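Local coordinates for cell death-related nuclease 4 (Caenorhabditis elegans, PDB 5DK5), which degrades DNA and RNA from the 3' end as a DEDDh-family exonuclease and takes part in apoptotic DNA degradation, at residues L22-E27 with F118-R123; N34-C39 with K233-S238. All coordinates share one frame; numbering follows the deposited sequence.

Contact 1 lies in the core of the exonuclease domain; the centre of contact 2 is about 19 Å from that of the chain. In contact 1 segment 22-27 of strand 20-28 pairs with segment 118-123, on strand 116-120, and carries Asp-25 and Glu-27, which bind the metal together with Asp-194. In contact 2 the loop 34-39, which follows the same strand, meets the loop 233-238 just before helix 239-249. The two centres are 23 Å apart, and the nearest atoms about 7 Å. The side chain of Cys-120 is about 8 Å from the bound magnesium, that of Gln-35 about 14 Å. Contact 2 thus lies away from the metal site.

Contact 1 of 2, residues L22-E27 with F118-R123; sequences LILDFE and FVCDSR. With IPA (isopropyl alcohol), chain L.
The carbonyl O of Leu-22 receives two groups from the neighbouring strand. Val-119 N donates to Leu-22 O at 2.9 Å. Phe-118 CA approaches the same Leu-22 O at 3.2 Å in a CA-H...O contact. A second hydrogen bond runs from Leu-24 N to Val-119 O, also 2.9 Å. Strands 20-28 and 116-120 are parallel neighbours in the central mixed sheet of the DEDDh exonuclease fold, of the RNase H clan, but their short segments splay by 52°. Past this pairing, a water links Leu-24 O to Asp-121 N.

The Phe-118 ring crosses both leucines obliquely. Leu-22 CD1 meets Phe-118 CE1 at 3.6 Å, while Leu-24 CD1 lies 3.6 Å from Phe-118 CD1. In Leu-24, CG anti to the backbone N (chi1 175°) carries the branch point away from N. The fork then puts CD1 at the ring and Leu-24 CD2 3.8 Å from Cys-120 SG. Ile-23 and Val-119 pack on the other face of the sheet, where Ile-23 also touches Ile-198 of helix 191-207.

Asp-25 and Glu-27, on the first strand, bind the magnesium together with Asp-194. At the far end of 118-123, Arg-123 N makes a weak bond to an isopropanol probably left from crystallisation. Apolar side chains and two backbone bonds tie Leu-22 to Leu-24 to strand 116-120, and strand 41-50 pairs along the other side. Asp-25 OD1 and Glu-27 OE2, both acceptors, converge to 2.9 Å, where the bound magnesium would probably hold such close oxygens together.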
# COMPACT_ATOMS: atom_id res chain seq x y z
N LEU B 22 -20.13 24.58 -4.63
CA LEU B 22 -19.29 23.87 -3.68
C LEU B 22 -18.01 23.39 -4.35
O LEU B 22 -18.04 22.48 -5.17
CB LEU B 22 -20.04 22.68 -3.08
CG LEU B 22 -21.37 22.99 -2.39
CD1 LEU B 22 -22.01 21.71 -1.88
CD2 LEU B 22 -21.17 23.99 -1.25
N ILE B 23 -16.89 24.01 -4.01
CA ILE B 23 -15.61 23.61 -4.57
C ILE B 23 -15.16 22.32 -3.88
O ILE B 23 -14.81 22.33 -2.70
CB ILE B 23 -14.54 24.70 -4.40
CG1 ILE B 23 -14.92 25.95 -5.19
CG2 ILE B 23 -13.18 24.20 -4.86
CD1 ILE B 23 -15.84 26.91 -4.46
N LEU B 24 -15.18 21.22 -4.63
CA LEU B 24 -14.93 19.89 -4.08
C LEU B 24 -13.53 19.39 -4.43
O LEU B 24 -13.01 19.66 -5.51
CB LEU B 24 -15.99 18.91 -4.59
CG LEU B 24 -15.82 17.43 -4.23
CD1 LEU B 24 -17.19 16.80 -4.04
CD2 LEU B 24 -15.05 16.69 -5.30
N ASP B 25 -12.93 18.63 -3.51
CA ASP B 25 -11.60 18.07 -3.73
C ASP B 25 -11.40 16.76 -2.97
O ASP B 25 -11.60 16.69 -1.76
CB ASP B 25 -10.52 19.06 -3.31
CG ASP B 25 -9.12 18.54 -3.56
OD1 ASP B 25 -8.60 17.78 -2.72
OD2 ASP B 25 -8.55 18.88 -4.61
N PHE B 26 -10.99 15.73 -3.70
CA PHE B 26 -10.62 14.44 -3.11
C PHE B 26 -9.12 14.22 -3.21
O PHE B 26 -8.50 14.56 -4.21
CB PHE B 26 -11.35 13.29 -3.80
CG PHE B 26 -12.82 13.21 -3.50
CD1 PHE B 26 -13.28 13.12 -2.20
CD2 PHE B 26 -13.75 13.19 -4.53
CE1 PHE B 26 -14.63 13.04 -1.93
CE2 PHE B 26 -15.10 13.11 -4.27
CZ PHE B 26 -15.54 13.03 -2.96
N GLU B 27 -8.55 13.67 -2.14
CA GLU B 27 -7.20 13.12 -2.18
C GLU B 27 -7.31 11.63 -1.91
O GLU B 27 -8.15 11.20 -1.12
CB GLU B 27 -6.29 13.81 -1.17
CG GLU B 27 -6.17 15.31 -1.37
CD GLU B 27 -5.58 15.68 -2.72
OE1 GLU B 27 -4.72 14.93 -3.22
OE2 GLU B 27 -5.99 16.72 -3.28
N PHE B 118 -21.25 21.22 -7.86
CA PHE B 118 -19.87 21.06 -7.42
C PHE B 118 -18.90 21.57 -8.49
O PHE B 118 -19.15 21.44 -9.68
CB PHE B 118 -19.57 19.60 -7.09
CG PHE B 118 -20.26 19.11 -5.85
CD1 PHE B 118 -19.72 19.36 -4.60
CD2 PHE B 118 -21.46 18.42 -5.94
CE1 PHE B 118 -20.36 18.92 -3.46
CE2 PHE B 118 -22.10 17.98 -4.80
CZ PHE B 118 -21.55 18.22 -3.56
N VAL B 119 -17.81 22.17 -8.03
CA VAL B 119 -16.76 22.67 -8.91
C VAL B 119 -15.45 21.93 -8.62
O VAL B 119 -15.08 21.75 -7.46
CB VAL B 119 -16.54 24.18 -8.73
CG1 VAL B 119 -15.47 24.69 -9.68
CG2 VAL B 119 -17.85 24.93 -8.93
N CYS B 120 -14.78 21.50 -9.68
CA CYS B 120 -13.50 20.80 -9.55
C CYS B 120 -12.53 21.34 -10.59
O CYS B 120 -12.93 22.03 -11.53
CB CYS B 120 -13.70 19.29 -9.73
SG CYS B 120 -14.89 18.56 -8.58
N ASP B 121 -11.25 21.04 -10.42
CA ASP B 121 -10.23 21.51 -11.35
C ASP B 121 -10.03 20.54 -12.51
O ASP B 121 -9.28 20.82 -13.44
CB ASP B 121 -8.90 21.74 -10.61
CG ASP B 121 -8.29 20.45 -10.11
OD1 ASP B 121 -9.04 19.49 -9.84
OD2 ASP B 121 -7.05 20.41 -9.97
N SER B 122 -10.71 19.40 -12.45
CA SER B 122 -10.67 18.43 -13.54
C SER B 122 -11.79 17.41 -13.38
O SER B 122 -12.60 17.50 -12.45
CB SER B 122 -9.31 17.71 -13.57
OG SER B 122 -9.15 16.86 -12.45
N ARG B 123 -11.85 16.45 -14.30
CA ARG B 123 -12.85 15.40 -14.25
C ARG B 123 -12.50 14.35 -13.21
O ARG B 123 -13.37 13.60 -12.75
CB ARG B 123 -13.01 14.74 -15.62
CG ARG B 123 -11.73 14.11 -16.16
CD ARG B 123 -11.97 13.39 -17.48
NE ARG B 123 -12.47 14.29 -18.52
CZ ARG B 123 -12.89 13.90 -19.72
NH1 ARG B 123 -12.87 12.62 -20.05
NH2 ARG B 123 -13.33 14.80 -20.59
C1 IPA L . -9.36 18.92 -18.50
C2 IPA L . -9.21 18.09 -17.25
C3 IPA L . -7.91 17.32 -17.29
O2 IPA L . -10.28 17.18 -17.18
O HOH W 1 -11.01 19.24 -7.67

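Contact 2 of 2, residues N34-C39 with K233-S238; sequences NQDYPC and KEWRSS
Asp-36 and Arg-236 lie side by side and point the same way, with their carboxylate and guanidinium planes 37° apart. Arg-236 NE donates to Asp-36 OD2 at 2.8 Å and 163°, close to the guanidinium plane and on the anti side of the carboxylate. Arg-236 NH2 adds a weak bond to the same Asp-36 OD2. The arginine runs extended from CG to NE over Trp-235, its CG over the indole centre and one guanidinium face over Trp-235 CZ2. Asp-36 leans against the same indole, its carboxylate plane turned 45° from the ring, with Asp-36 CB 3.6 Å from Trp-235 CH2.

Beside the salt bridge, Gln-35 N donates to Arg-236 O at 2.8 Å. Asp-36 also meets the start of helix 300-305 through His-300 N and Phe-301 N, and Arg-236 NH1 has a second salt bridge, to Asp-297.

An alanine at Arg-236 lacks the chain and guanidinium over one face of the Trp-235 indole and would probably leave Asp-36 without its paired charge. The loop between strands 20-28 and 41-50 of the exonuclease region is thus joined to the loop ahead of helix 239-249, and the arginine and two backbone N-H groups are likely to stabilise the negative charge of Asp-36.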
# COMPACT_ATOMS: atom_id res chain seq x y z
N ASN B 34 2.81 3.50 -10.33
CA ASN B 34 1.84 2.48 -10.75
C ASN B 34 0.42 3.03 -10.87
O ASN B 34 -0.16 3.48 -9.88
CB ASN B 34 1.85 1.31 -9.77
CG ASN B 34 0.89 0.22 -10.17
OD1 ASN B 34 0.58 0.04 -11.34
ND2 ASN B 34 0.42 -0.54 -9.18
N GLN B 35 -0.13 2.96 -12.07
CA GLN B 35 -1.49 3.43 -12.33
C GLN B 35 -2.53 2.33 -12.09
O GLN B 35 -3.72 2.62 -11.96
CB GLN B 35 -1.61 3.95 -13.77
CG GLN B 35 -0.84 5.24 -14.02
CD GLN B 35 -1.31 6.39 -13.15
OE1 GLN B 35 -2.51 6.62 -13.01
NE2 GLN B 35 -0.37 7.10 -12.54
N ASP B 36 -2.08 1.08 -12.04
CA ASP B 36 -2.98 -0.02 -11.74
C ASP B 36 -3.15 -0.10 -10.23
O ASP B 36 -2.74 -1.06 -9.59
CB ASP B 36 -2.44 -1.34 -12.30
CG ASP B 36 -3.51 -2.42 -12.38
OD1 ASP B 36 -4.62 -2.20 -11.86
OD2 ASP B 36 -3.23 -3.49 -12.95
N TYR B 37 -3.77 0.94 -9.68
CA TYR B 37 -3.85 1.12 -8.24
C TYR B 37 -5.30 1.42 -7.82
O TYR B 37 -5.94 2.27 -8.42
CB TYR B 37 -2.94 2.27 -7.81
CG TYR B 37 -2.64 2.31 -6.32
CD1 TYR B 37 -3.46 3.01 -5.45
CD2 TYR B 37 -1.53 1.65 -5.80
CE1 TYR B 37 -3.19 3.05 -4.09
CE2 TYR B 37 -1.25 1.69 -4.45
CZ TYR B 37 -2.08 2.39 -3.60
OH TYR B 37 -1.80 2.42 -2.26
N PRO B 38 -5.80 0.71 -6.79
CA PRO B 38 -7.18 0.92 -6.34
C PRO B 38 -7.32 2.13 -5.43
O PRO B 38 -7.47 1.99 -4.22
CB PRO B 38 -7.49 -0.38 -5.60
CG PRO B 38 -6.18 -0.75 -5.00
CD PRO B 38 -5.13 -0.33 -6.00
N CYS B 39 -7.27 3.32 -6.03
CA CYS B 39 -7.30 4.58 -5.29
C CYS B 39 -8.50 4.67 -4.35
O CYS B 39 -9.65 4.57 -4.79
CB CYS B 39 -7.31 5.76 -6.26
SG CYS B 39 -5.86 5.85 -7.34
N LYS B 233 0.38 -2.13 -23.59
CA LYS B 233 0.88 -3.01 -22.54
C LYS B 233 1.57 -2.26 -21.40
O LYS B 233 1.63 -2.75 -20.27
CB LYS B 233 1.85 -4.04 -23.13
CG LYS B 233 1.26 -5.43 -23.33
CD LYS B 233 1.33 -5.86 -24.79
CE LYS B 233 0.97 -7.33 -24.94
NZ LYS B 233 -0.36 -7.66 -24.35
N GLU B 234 2.08 -1.06 -21.69
CA GLU B 234 2.82 -0.28 -20.70
C GLU B 234 1.94 0.81 -20.08
O GLU B 234 2.45 1.83 -19.61
CB GLU B 234 4.06 0.35 -21.34
CG GLU B 234 4.99 -0.65 -22.00
CD GLU B 234 5.61 -1.62 -21.01
OE1 GLU B 234 5.71 -1.27 -19.81
OE2 GLU B 234 5.98 -2.74 -21.43
N TRP B 235 0.63 0.59 -20.08
CA TRP B 235 -0.31 1.62 -19.64
C TRP B 235 -0.18 1.96 -18.16
O TRP B 235 -0.55 3.04 -17.73
CB TRP B 235 -1.75 1.21 -19.94
CG TRP B 235 -2.27 0.06 -19.12
CD1 TRP B 235 -2.28 -1.26 -19.46
CD2 TRP B 235 -2.88 0.14 -17.82
NE1 TRP B 235 -2.85 -2.01 -18.46
CE2 TRP B 235 -3.22 -1.17 -17.44
CE3 TRP B 235 -3.16 1.19 -16.94
CZ2 TRP B 235 -3.83 -1.46 -16.22
CZ3 TRP B 235 -3.77 0.90 -15.73
CH2 TRP B 235 -4.10 -0.41 -15.38
N ARG B 236 0.36 1.02 -17.39
CA ARG B 236 0.45 1.20 -15.94
C ARG B 236 1.47 2.26 -15.53
O ARG B 236 1.43 2.74 -14.40
CB ARG B 236 0.79 -0.14 -15.28
CG ARG B 236 -0.33 -1.15 -15.39
CD ARG B 236 -0.02 -2.42 -14.63
NE ARG B 236 -1.11 -3.38 -14.75
CZ ARG B 236 -1.33 -4.15 -15.81
NH1 ARG B 236 -0.53 -4.08 -16.87
NH2 ARG B 236 -2.35 -5.00 -15.82
N SER B 237 2.36 2.62 -16.44
CA SER B 237 3.38 3.64 -16.17
C SER B 237 3.00 5.00 -16.76
O SER B 237 3.76 5.96 -16.65
CB SER B 237 4.73 3.19 -16.72
OG SER B 237 4.67 3.01 -18.12
N SER B 238 1.83 5.07 -17.39
CA SER B 238 1.36 6.30 -18.03
C SER B 238 -0.03 6.71 -17.53
O SER B 238 -1.01 5.99 -17.75
CB SER B 238 1.33 6.14 -19.55
OG SER B 238 0.70 7.24 -20.17